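Local coordinates for RNA-dependent RNA polymerase (Toscana virus, PDB 6QW0), which probably cleaves capped host RNAs through its manganese-binding cap-snatching endonuclease domain, supplying the primers with which the viral polymerase starts transcription, at residues V175-N178 with L179-D183; E184-N187 with E188-R192; F193-A196 with R197-E201. All coordinates share one frame; numbering follows the deposited sequence.

Overall arrangement
The three contacts follow one another along the chain, from the end of strand 174-177, through a short loop, into helix 183-203. Contact 1 is the turn off the strand, and its centre lies about 10 Å from that of contact 2, with which it packs directly: Val175 meets Ile189 and Val190, and Leu181 meets Val186. Contact 2 and contact 3 are successive lengths of the same helix, their centres about 14 Å apart. Contacts 1 and 3 do not touch; their centres are about 21 Å apart. The helix thus runs from the mixed sheet of the endonuclease domain, which carries part of the manganese site, toward helix 77-82 and strand 36-39.

Contact 1 (V175-N178 with L179-D183); sequences VVSN and LDLSD
An ST turn closes the end of strand 174-177, where the chain leaves the mixed sheet and heads for helix 183-203: Ser177 and Val175 on the strand meet Leu179 and Leu181 in the loop. The polar part is one hydrogen bond, from the backbone N of Leu179 to Ser177 OG, 3.1 Å long and fairly straight at 158°. With OG anti to its own backbone N (chi1 -177°), the hydroxyl lies beside the carbonyl carbon and follows the chain forward to the amide two residues on. The same oxygen is hydrogen-bonded to Ile167 O, so it both closes the turn and ties it to strand 163-171, while Asn178 OD1 accepts from Ile167 N and ND2 is bonded to Leu165 O and His19 O. Leu179 CB also packs against Ser177 OG at 3.6 Å.

Leu181 makes the apolar part with one methyl. Its CD1 touches Val175 CG1 and Ser177 CB, each at 4.0 Å, and the valine and leucine side chains cross at about a right angle. The loop therefore folds back over the alternate strand residues 175 and 177.

Ser182 N-caps helix 183-203, its OG 3.1 Å from Glu185 N, and with Glu185 OE1 returning to Ser182 N it forms a capping box. Asp180 forms a salt bridge with Arg22, while Tyr24 OH bonds to the backbone of Leu179 and Leu181. Val175 also packs against Ile168 of strand 163-171 and, with Leu181, reaches the first turns of helix 183-203.

Contact 2 (E184-N187 with E188-R192); sequences EEVN and EIVFR
Two successive turns of helix 183-203 meet here through regular i to i+4 bonding. Glu188 N donates to Glu184 O, Ile189 N to Glu185 O, Val190 N to Val186 O and Phe191 N to Asn187 O; the last has the shortest N to O distance of the four, 2.7 Å. The carbonyl of Glu184 has a second partner, since a water donates to Glu184 O at 2.8 Å and to Glu188 OE1 at 2.9 Å. Glu188 reaches that water by a bend: CG stands anti to the backbone N, then the chain folds at chi2 (72°), and its carboxylate stays close to the helix.

On another side of the helix, Val186 CG1 lies 4.3 Å from Val190 CG2, a loose apolar pair one turn apart. Within these two turns, the remaining close approaches of Val190 and Ile189 are to main-chain oxygens: Val190 CG2 sits 3.3 Å from Val186 O, and Ile189 CD1 lies 3.4 Å from Glu185 O. Both residues also pack on Val170 of strand 163-171.

Glu188 is buried but well supplied with donors, for OE1 also accepts from Gly60 N and OE2 is bonded to Thr62 OG1, bonds that link the helix to the loop carrying these two residues. Arg192 NH1 bonds to the same threonine hydroxyl. Such neighbours would be expected to stabilise a charged carboxylate at Glu188.

Contact 3 (F193-A196 with R197-E201); sequences FRLA and RDIFE. With SO4 (sulfate ion), chain E.
Phe193 and Arg197, one turn apart on helix 183-203, make a CH-pi contact. Arg197 CD lies over one face of the ring, 3.8 Å from its centroid and displaced toward the rim. The guanidinium does not stack: its plane stands 83° from the ring, and it presents an edge to Phe193 CE2, with NH1 at 3.7 Å from that carbon. Chi2 near anti (167°) carries CD out over the ring, and the bend at chi3 then turns NE and the guanidinium aside from its face.

Apolar packing joins Leu195 and Ile199 on a different side of the helix. Leu195 CG meets Ile199 CD1 at 3.9 Å, the two side chains crossing obliquely.

The main chain keeps the i to i+4 pattern: the N atoms of Arg197, Asp198, Ile199 and Phe200 donate to the O atoms of Phe193, Arg194, Leu195 and Ala196. A water adds to this by donating to Arg194 O at 2.8 Å and, more weakly, to Asp198 OD1.

The polar contacts of the side chains centre on Arg194, whose chain is extended from CG to NE and carries its guanidinium well away from the helix axis. There NH2 donates to sulfate O2 at 2.9 Å in a nearly straight bond (166°), while the bond from NH1 to that oxygen is weak; O2 lies in the guanidinium plane, at its edge. Ser26, Ile28 and Tyr29 also bind the sulfate, probably a crystallisation component. NE bonds to Phe172 O, and the aromatic ring of Phe172 forms a cation-pi contact with the arginine.

Helix 77-82, which carries the manganese ligand His79, packs against Phe193, Ala196, Ile199 and Phe200, while strand 36-39 meets Leu195, Asp198 and Ile199 through Tyr36, with Ile38 also touching Ile199.

Contact 1 (V175-N178 with L179-D183)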
ATOM      1  N   VAL A 175      -9.035   4.817  -7.123  1.00 21.61           N
ATOM      2  CA  VAL A 175      -7.678   4.857  -6.596  1.00 20.32           C
ATOM      3  C   VAL A 175      -6.961   6.034  -7.226  1.00 22.09           C
ATOM      4  O   VAL A 175      -7.128   6.293  -8.419  1.00 23.93           O
ATOM      5  CB  VAL A 175      -6.938   3.537  -6.916  1.00 24.51           C
ATOM      6  CG1 VAL A 175      -5.449   3.679  -6.731  1.00 24.62           C
ATOM      7  CG2 VAL A 175      -7.485   2.388  -6.070  1.00 25.37           C
ATOM      8  N   VAL A 176      -6.172   6.754  -6.429  1.00 21.11           N
ATOM      9  CA  VAL A 176      -5.191   7.702  -6.944  1.00 19.95           C
ATOM     10  C   VAL A 176      -3.819   7.087  -6.717  1.00 21.91           C
ATOM     11  O   VAL A 176      -3.458   6.774  -5.578  1.00 21.91           O
ATOM     12  CB  VAL A 176      -5.305   9.072  -6.267  1.00 21.81           C
ATOM     13  CG1 VAL A 176      -4.232  10.012  -6.807  1.00 25.83           C
ATOM     14  CG2 VAL A 176      -6.698   9.650  -6.520  1.00 22.97           C
ATOM     15  N   SER A 177      -3.064   6.900  -7.800  1.00 21.34           N
ATOM     16  CA  SER A 177      -1.775   6.217  -7.687  1.00 18.77           C
ATOM     17  C   SER A 177      -0.880   6.649  -8.835  1.00 20.15           C
ATOM     18  O   SER A 177      -1.361   6.965  -9.924  1.00 20.63           O
ATOM     19  CB  SER A 177      -1.945   4.689  -7.721  1.00 21.51           C
ATOM     20  OG  SER A 177      -0.691   4.031  -7.532  1.00 21.08           O
ATOM     21  N   ASN A 178       0.435   6.619  -8.604  1.00 20.80           N
ATOM     22  CA  ASN A 178       1.368   6.797  -9.708  1.00 20.71           C
ATOM     23  C   ASN A 178       1.936   5.469 -10.207  1.00 19.44           C
ATOM     24  O   ASN A 178       2.797   5.466 -11.094  1.00 21.96           O
ATOM     25  CB  ASN A 178       2.489   7.800  -9.343  1.00 18.88           C
ATOM     26  CG  ASN A 178       3.233   7.462  -8.065  1.00 20.89           C
ATOM     27  OD1 ASN A 178       2.847   6.582  -7.303  1.00 19.33           O
ATOM     28  ND2 ASN A 178       4.316   8.198  -7.818  1.00 18.60           N
ATOM     29  N   LEU A 179       1.437   4.343  -9.704  1.00 19.37           N
ATOM     30  CA  LEU A 179       1.650   3.090 -10.410  1.00 20.61           C
ATOM     31  C   LEU A 179       0.763   3.049 -11.653  1.00 21.79           C
ATOM     32  O   LEU A 179      -0.216   3.794 -11.773  1.00 23.42           O
ATOM     33  CB  LEU A 179       1.351   1.893  -9.501  1.00 20.19           C
ATOM     34  CG  LEU A 179       2.307   1.683  -8.325  1.00 21.49           C
ATOM     35  CD1 LEU A 179       1.662   0.747  -7.290  1.00 23.29           C
ATOM     36  CD2 LEU A 179       3.639   1.122  -8.812  1.00 23.49           C
ATOM     37  N   ASP A 180       1.110   2.163 -12.584  1.00 21.66           N
ATOM     38  CA  ASP A 180       0.340   1.941 -13.810  1.00 25.09           C
ATOM     39  C   ASP A 180      -0.525   0.698 -13.599  1.00 24.73           C
ATOM     40  O   ASP A 180      -0.088  -0.426 -13.828  1.00 27.69           O
ATOM     41  CB  ASP A 180       1.285   1.788 -14.996  1.00 27.40           C
ATOM     42  CG  ASP A 180       0.560   1.567 -16.309  1.00 35.66           C
ATOM     43  OD1 ASP A 180      -0.640   1.904 -16.417  1.00 34.26           O
ATOM     44  OD2 ASP A 180       1.203   1.043 -17.240  1.00 39.83           O
ATOM     45  N   LEU A 181      -1.764   0.903 -13.156  1.00 24.01           N
ATOM     46  CA  LEU A 181      -2.606  -0.188 -12.667  1.00 24.64           C
ATOM     47  C   LEU A 181      -3.635  -0.599 -13.710  1.00 24.13           C
ATOM     48  O   LEU A 181      -4.178   0.245 -14.425  1.00 26.84           O
ATOM     49  CB  LEU A 181      -3.334   0.231 -11.389  1.00 23.32           C
ATOM     50  CG  LEU A 181      -2.463   0.650 -10.202  1.00 21.58           C
ATOM     51  CD1 LEU A 181      -3.317   1.246  -9.105  1.00 22.45           C
ATOM     52  CD2 LEU A 181      -1.642  -0.520  -9.658  1.00 25.93           C
ATOM     53  N   SER A 182      -3.910  -1.902 -13.775  1.00 25.01           N
ATOM     54  CA  SER A 182      -4.985  -2.382 -14.627  1.00 25.85           C
ATOM     55  C   SER A 182      -6.338  -2.152 -13.950  1.00 26.35           C
ATOM     56  O   SER A 182      -6.421  -1.915 -12.739  1.00 27.91           O
ATOM     57  CB  SER A 182      -4.806  -3.867 -14.929  1.00 28.59           C
ATOM     58  OG  SER A 182      -5.038  -4.628 -13.767  1.00 27.93           O
ATOM     59  N   ASP A 183      -7.404  -2.222 -14.754  1.00 28.46           N
ATOM     60  CA  ASP A 183      -8.757  -2.133 -14.203  1.00 29.92           C
ATOM     61  C   ASP A 183      -8.974  -3.168 -13.105  1.00 25.71           C
ATOM     62  O   ASP A 183      -9.564  -2.868 -12.058  1.00 28.01           O
ATOM     63  CB  ASP A 183      -9.789  -2.331 -15.315  1.00 27.98           C
ATOM     64  CG  ASP A 183      -9.879  -1.150 -16.262  1.00 37.49           C
ATOM     65  OD1 ASP A 183      -9.100  -0.187 -16.119  1.00 35.20           O
ATOM     66  OD2 ASP A 183     -10.739  -1.187 -17.170  1.00 38.54           O
TER

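Contact 2 (E184-N187 with E188-R192)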
ATOM      1  N   GLU A 184      -8.493  -4.393 -13.319  1.00 24.81           N
ATOM      2  CA  GLU A 184      -8.671  -5.446 -12.325  1.00 27.70           C
ATOM      3  C   GLU A 184      -7.874  -5.166 -11.056  1.00 26.84           C
ATOM      4  O   GLU A 184      -8.329  -5.496  -9.955  1.00 25.63           O
ATOM      5  CB  GLU A 184      -8.276  -6.795 -12.929  1.00 31.89           C
ATOM      6  CG  GLU A 184      -8.092  -7.924 -11.931  1.00 41.52           C
ATOM      7  CD  GLU A 184      -7.643  -9.217 -12.595  1.00 59.02           C
ATOM      8  OE1 GLU A 184      -7.077  -9.154 -13.709  1.00 60.35           O
ATOM      9  OE2 GLU A 184      -7.865 -10.298 -12.007  1.00 62.79           O
ATOM     10  N   GLU A 185      -6.690  -4.558 -11.180  1.00 25.73           N
ATOM     11  CA  GLU A 185      -5.916  -4.235  -9.988  1.00 24.31           C
ATOM     12  C   GLU A 185      -6.571  -3.115  -9.190  1.00 21.15           C
ATOM     13  O   GLU A 185      -6.584  -3.155  -7.955  1.00 22.34           O
ATOM     14  CB  GLU A 185      -4.479  -3.859 -10.383  1.00 25.10           C
ATOM     15  CG  GLU A 185      -3.647  -5.058 -10.829  1.00 27.43           C
ATOM     16  CD  GLU A 185      -2.418  -4.692 -11.651  1.00 28.12           C
ATOM     17  OE1 GLU A 185      -2.287  -3.531 -12.078  1.00 28.22           O
ATOM     18  OE2 GLU A 185      -1.573  -5.586 -11.863  1.00 35.10           O
ATOM     19  N   VAL A 186      -7.096  -2.097  -9.881  1.00 21.80           N
ATOM     20  CA  VAL A 186      -7.853  -1.036  -9.215  1.00 20.37           C
ATOM     21  C   VAL A 186      -9.060  -1.625  -8.499  1.00 20.80           C
ATOM     22  O   VAL A 186      -9.326  -1.316  -7.331  1.00 22.51           O
ATOM     23  CB  VAL A 186      -8.289   0.027 -10.238  1.00 25.06           C
ATOM     24  CG1 VAL A 186      -9.296   1.014  -9.627  1.00 23.78           C
ATOM     25  CG2 VAL A 186      -7.067   0.759 -10.813  1.00 22.28           C
ATOM     26  N   ASN A 187      -9.798  -2.485  -9.200  1.00 22.56           N
ATOM     27  CA  ASN A 187     -10.999  -3.091  -8.629  1.00 25.15           C
ATOM     28  C   ASN A 187     -10.692  -3.934  -7.396  1.00 25.32           C
ATOM     29  O   ASN A 187     -11.498  -3.981  -6.460  1.00 24.76           O
ATOM     30  CB  ASN A 187     -11.706  -3.933  -9.691  1.00 24.39           C
ATOM     31  CG  ASN A 187     -12.459  -3.088 -10.694  1.00 25.48           C
ATOM     32  OD1 ASN A 187     -12.629  -1.880 -10.514  1.00 25.94           O
ATOM     33  ND2 ASN A 187     -12.929  -3.726 -11.762  1.00 29.92           N
ATOM     34  N   GLU A 188      -9.553  -4.638  -7.373  1.00 19.99           N
ATOM     35  CA  GLU A 188      -9.250  -5.462  -6.202  1.00 22.11           C
ATOM     36  C   GLU A 188      -8.994  -4.598  -4.973  1.00 21.99           C
ATOM     37  O   GLU A 188      -9.493  -4.887  -3.883  1.00 22.94           O
ATOM     38  CB  GLU A 188      -8.055  -6.376  -6.487  1.00 24.72           C
ATOM     39  CG  GLU A 188      -7.885  -7.509  -5.465  1.00 22.84           C
ATOM     40  CD  GLU A 188      -8.951  -8.596  -5.606  1.00 25.57           C
ATOM     41  OE1 GLU A 188      -9.681  -8.592  -6.620  1.00 27.97           O
ATOM     42  OE2 GLU A 188      -9.060  -9.430  -4.692  1.00 25.94           O
ATOM     43  N   ILE A 189      -8.241  -3.507  -5.139  1.00 21.98           N
ATOM     44  CA  ILE A 189      -8.015  -2.583  -4.035  1.00 22.48           C
ATOM     45  C   ILE A 189      -9.336  -1.990  -3.546  1.00 23.18           C
ATOM     46  O   ILE A 189      -9.629  -1.988  -2.345  1.00 24.26           O
ATOM     47  CB  ILE A 189      -7.019  -1.489  -4.461  1.00 21.25           C
ATOM     48  CG1 ILE A 189      -5.628  -2.116  -4.669  1.00 24.05           C
ATOM     49  CG2 ILE A 189      -6.967  -0.367  -3.430  1.00 24.00           C
ATOM     50  CD1 ILE A 189      -4.748  -1.348  -5.662  1.00 22.93           C
ATOM     51  N   VAL A 190     -10.145  -1.467  -4.470  1.00 22.96           N
ATOM     52  CA  VAL A 190     -11.412  -0.851  -4.082  1.00 22.43           C
ATOM     53  C   VAL A 190     -12.355  -1.887  -3.470  1.00 21.01           C
ATOM     54  O   VAL A 190     -12.981  -1.633  -2.435  1.00 22.99           O
ATOM     55  CB  VAL A 190     -12.054  -0.140  -5.287  1.00 19.97           C
ATOM     56  CG1 VAL A 190     -13.436   0.409  -4.909  1.00 22.77           C
ATOM     57  CG2 VAL A 190     -11.164   0.994  -5.781  1.00 23.03           C
ATOM     58  N   PHE A 191     -12.448  -3.067  -4.076  1.00 19.78           N
ATOM     59  CA  PHE A 191     -13.314  -4.117  -3.530  1.00 20.11           C
ATOM     60  C   PHE A 191     -12.930  -4.470  -2.091  1.00 23.37           C
ATOM     61  O   PHE A 191     -13.792  -4.598  -1.213  1.00 24.23           O
ATOM     62  CB  PHE A 191     -13.245  -5.346  -4.434  1.00 22.40           C
ATOM     63  CG  PHE A 191     -14.249  -6.413  -4.094  1.00 20.56           C
ATOM     64  CD1 PHE A 191     -13.942  -7.396  -3.164  1.00 23.93           C
ATOM     65  CD2 PHE A 191     -15.491  -6.441  -4.710  1.00 24.33           C
ATOM     66  CE1 PHE A 191     -14.850  -8.391  -2.848  1.00 23.77           C
ATOM     67  CE2 PHE A 191     -16.411  -7.438  -4.396  1.00 24.67           C
ATOM     68  CZ  PHE A 191     -16.093  -8.411  -3.471  1.00 25.05           C
ATOM     69  N   ARG A 192     -11.632  -4.648  -1.830  1.00 20.93           N
ATOM     70  CA  ARG A 192     -11.184  -4.969  -0.479  1.00 22.15           C
ATOM     71  C   ARG A 192     -11.434  -3.814   0.487  1.00 20.90           C
ATOM     72  O   ARG A 192     -11.752  -4.045   1.662  1.00 23.15           O
ATOM     73  CB  ARG A 192      -9.690  -5.339  -0.496  1.00 22.93           C
ATOM     74  CG  ARG A 192      -9.386  -6.645  -1.238  1.00 25.13           C
ATOM     75  CD  ARG A 192      -7.868  -7.002  -1.184  1.00 21.61           C
ATOM     76  NE  ARG A 192      -7.399  -7.209   0.184  1.00 23.22           N
ATOM     77  CZ  ARG A 192      -7.077  -8.389   0.708  1.00 23.50           C
ATOM     78  NH1 ARG A 192      -7.156  -9.498  -0.023  1.00 23.64           N
ATOM     79  NH2 ARG A 192      -6.685  -8.463   1.970  1.00 24.55           N
TER
HETATM   80  O   HOH W   1     -10.245  -7.367  -9.145  1.00 33.73           O

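Contact 3 (F193-A196 with R197-E201)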
ATOM      1  N   PHE A 193     -11.273  -2.565   0.016  1.00 21.89           N
ATOM      2  CA  PHE A 193     -11.530  -1.400   0.861  1.00 21.09           C
ATOM      3  C   PHE A 193     -12.999  -1.337   1.258  1.00 22.63           C
ATOM      4  O   PHE A 193     -13.320  -1.100   2.427  1.00 24.50           O
ATOM      5  CB  PHE A 193     -11.105  -0.112   0.136  1.00 21.70           C
ATOM      6  CG  PHE A 193     -11.309   1.154   0.929  1.00 24.66           C
ATOM      7  CD1 PHE A 193     -10.770   1.301   2.203  1.00 22.54           C
ATOM      8  CD2 PHE A 193     -12.004   2.226   0.376  1.00 27.07           C
ATOM      9  CE1 PHE A 193     -10.939   2.477   2.920  1.00 23.30           C
ATOM     10  CE2 PHE A 193     -12.169   3.412   1.089  1.00 27.41           C
ATOM     11  CZ  PHE A 193     -11.640   3.539   2.353  1.00 28.27           C
ATOM     12  N   ARG A 194     -13.896  -1.569   0.300  1.00 24.07           N
ATOM     13  CA  ARG A 194     -15.323  -1.512   0.600  1.00 24.71           C
ATOM     14  C   ARG A 194     -15.701  -2.563   1.633  1.00 26.29           C
ATOM     15  O   ARG A 194     -16.464  -2.286   2.569  1.00 24.69           O
ATOM     16  CB  ARG A 194     -16.132  -1.705  -0.677  1.00 23.46           C
ATOM     17  CG  ARG A 194     -15.996  -0.553  -1.665  1.00 25.69           C
ATOM     18  CD  ARG A 194     -16.785  -0.853  -2.916  1.00 26.24           C
ATOM     19  NE  ARG A 194     -16.823   0.281  -3.829  1.00 24.74           N
ATOM     20  CZ  ARG A 194     -17.537   0.304  -4.949  1.00 28.50           C
ATOM     21  NH1 ARG A 194     -18.275  -0.750  -5.293  1.00 31.75           N
ATOM     22  NH2 ARG A 194     -17.512   1.378  -5.726  1.00 28.38           N
ATOM     23  N   LEU A 195     -15.160  -3.769   1.488  1.00 23.96           N
ATOM     24  CA  LEU A 195     -15.451  -4.824   2.450  1.00 23.83           C
ATOM     25  C   LEU A 195     -14.858  -4.494   3.812  1.00 23.77           C
ATOM     26  O   LEU A 195     -15.482  -4.742   4.852  1.00 26.59           O
ATOM     27  CB  LEU A 195     -14.919  -6.158   1.929  1.00 24.74           C
ATOM     28  CG  LEU A 195     -15.135  -7.335   2.875  1.00 26.34           C
ATOM     29  CD1 LEU A 195     -16.638  -7.544   3.117  1.00 26.31           C
ATOM     30  CD2 LEU A 195     -14.498  -8.588   2.302  1.00 26.03           C
ATOM     31  N   ALA A 196     -13.649  -3.919   3.823  1.00 23.26           N
ATOM     32  CA  ALA A 196     -13.021  -3.533   5.080  1.00 24.86           C
ATOM     33  C   ALA A 196     -13.844  -2.485   5.812  1.00 28.02           C
ATOM     34  O   ALA A 196     -13.958  -2.531   7.043  1.00 27.26           O
ATOM     35  CB  ALA A 196     -11.603  -3.028   4.822  1.00 24.12           C
ATOM     36  N   ARG A 197     -14.436  -1.540   5.071  1.00 24.86           N
ATOM     37  CA  ARG A 197     -15.303  -0.544   5.696  1.00 26.99           C
ATOM     38  C   ARG A 197     -16.536  -1.195   6.309  1.00 26.76           C
ATOM     39  O   ARG A 197     -16.963  -0.812   7.404  1.00 29.30           O
ATOM     40  CB  ARG A 197     -15.723   0.509   4.675  1.00 25.40           C
ATOM     41  CG  ARG A 197     -14.614   1.481   4.305  1.00 24.22           C
ATOM     42  CD  ARG A 197     -14.968   2.282   3.073  1.00 31.03           C
ATOM     43  NE  ARG A 197     -16.209   3.041   3.226  1.00 35.38           N
ATOM     44  CZ  ARG A 197     -16.416   4.243   2.690  1.00 43.45           C
ATOM     45  NH1 ARG A 197     -15.462   4.831   1.980  1.00 35.15           N
ATOM     46  NH2 ARG A 197     -17.578   4.860   2.863  1.00 46.26           N
ATOM     47  N   ASP A 198     -17.131  -2.165   5.608  1.00 25.78           N
ATOM     48  CA  ASP A 198     -18.298  -2.863   6.151  1.00 27.14           C
ATOM     49  C   ASP A 198     -17.939  -3.586   7.441  1.00 30.06           C
ATOM     50  O   ASP A 198     -18.667  -3.509   8.439  1.00 29.41           O
ATOM     51  CB  ASP A 198     -18.852  -3.859   5.131  1.00 27.77           C
ATOM     52  CG  ASP A 198     -19.628  -3.195   4.001  1.00 36.18           C
ATOM     53  OD1 ASP A 198     -20.072  -2.037   4.152  1.00 36.15           O
ATOM     54  OD2 ASP A 198     -19.799  -3.850   2.947  1.00 38.37           O
ATOM     55  N   ILE A 199     -16.810  -4.301   7.435  1.00 26.40           N
ATOM     56  CA  ILE A 199     -16.396  -5.055   8.614  1.00 27.14           C
ATOM     57  C   ILE A 199     -16.046  -4.108   9.748  1.00 30.16           C
ATOM     58  O   ILE A 199     -16.427  -4.330  10.903  1.00 30.27           O
ATOM     59  CB  ILE A 199     -15.215  -5.980   8.263  1.00 26.58           C
ATOM     60  CG1 ILE A 199     -15.670  -7.080   7.304  1.00 28.41           C
ATOM     61  CG2 ILE A 199     -14.594  -6.581   9.527  1.00 32.66           C
ATOM     62  CD1 ILE A 199     -14.519  -7.862   6.688  1.00 28.87           C
ATOM     63  N   PHE A 200     -15.327  -3.028   9.435  1.00 29.31           N
ATOM     64  CA  PHE A 200     -14.893  -2.093  10.465  1.00 31.33           C
ATOM     65  C   PHE A 200     -16.074  -1.459  11.191  1.00 33.98           C
ATOM     66  O   PHE A 200     -16.017  -1.238  12.406  1.00 37.31           O
ATOM     67  CB  PHE A 200     -14.014  -1.012   9.841  1.00 32.01           C
ATOM     68  CG  PHE A 200     -13.480  -0.030  10.834  1.00 33.47           C
ATOM     69  CD1 PHE A 200     -12.456  -0.388  11.695  1.00 38.00           C
ATOM     70  CD2 PHE A 200     -14.018   1.243  10.926  1.00 39.50           C
ATOM     71  CE1 PHE A 200     -11.964   0.513  12.623  1.00 37.37           C
ATOM     72  CE2 PHE A 200     -13.532   2.149  11.853  1.00 39.67           C
ATOM     73  CZ  PHE A 200     -12.504   1.783  12.699  1.00 43.05           C
ATOM     74  N   GLU A 201     -17.146  -1.136  10.464  1.00 29.67           N
ATOM     75  CA  GLU A 201     -18.287  -0.494  11.108  1.00 32.47           C
ATOM     76  C   GLU A 201     -18.936  -1.420  12.127  1.00 37.45           C
ATOM     77  O   GLU A 201     -19.466  -0.958  13.143  1.00 37.11           O
ATOM     78  CB  GLU A 201     -19.307  -0.046  10.065  1.00 38.04           C
ATOM     79  CG  GLU A 201     -20.395   0.860  10.626  1.00 56.75           C
ATOM     80  CD  GLU A 201     -21.621   0.933   9.732  1.00 67.71           C
ATOM     81  OE1 GLU A 201     -21.457   0.945   8.493  1.00 68.88           O
ATOM     82  OE2 GLU A 201     -22.749   0.978  10.269  1.00 69.59           O
TER
HETATM   83  S   SO4 E 303     -18.231   0.919  -9.422  1.00 42.63           S
HETATM   84  O1  SO4 E 303     -18.841  -0.002 -10.370  1.00 46.70           O
HETATM   85  O2  SO4 E 303     -19.032   0.983  -8.203  1.00 48.29           O
HETATM   86  O3  SO4 E 303     -18.143   2.248 -10.031  1.00 51.66           O
HETATM   87  O4  SO4 E 303     -16.898   0.429  -9.106  1.00 34.43           O
HETATM   88  O   HOH W   2     -18.703  -0.632   2.193  1.00 32.63           O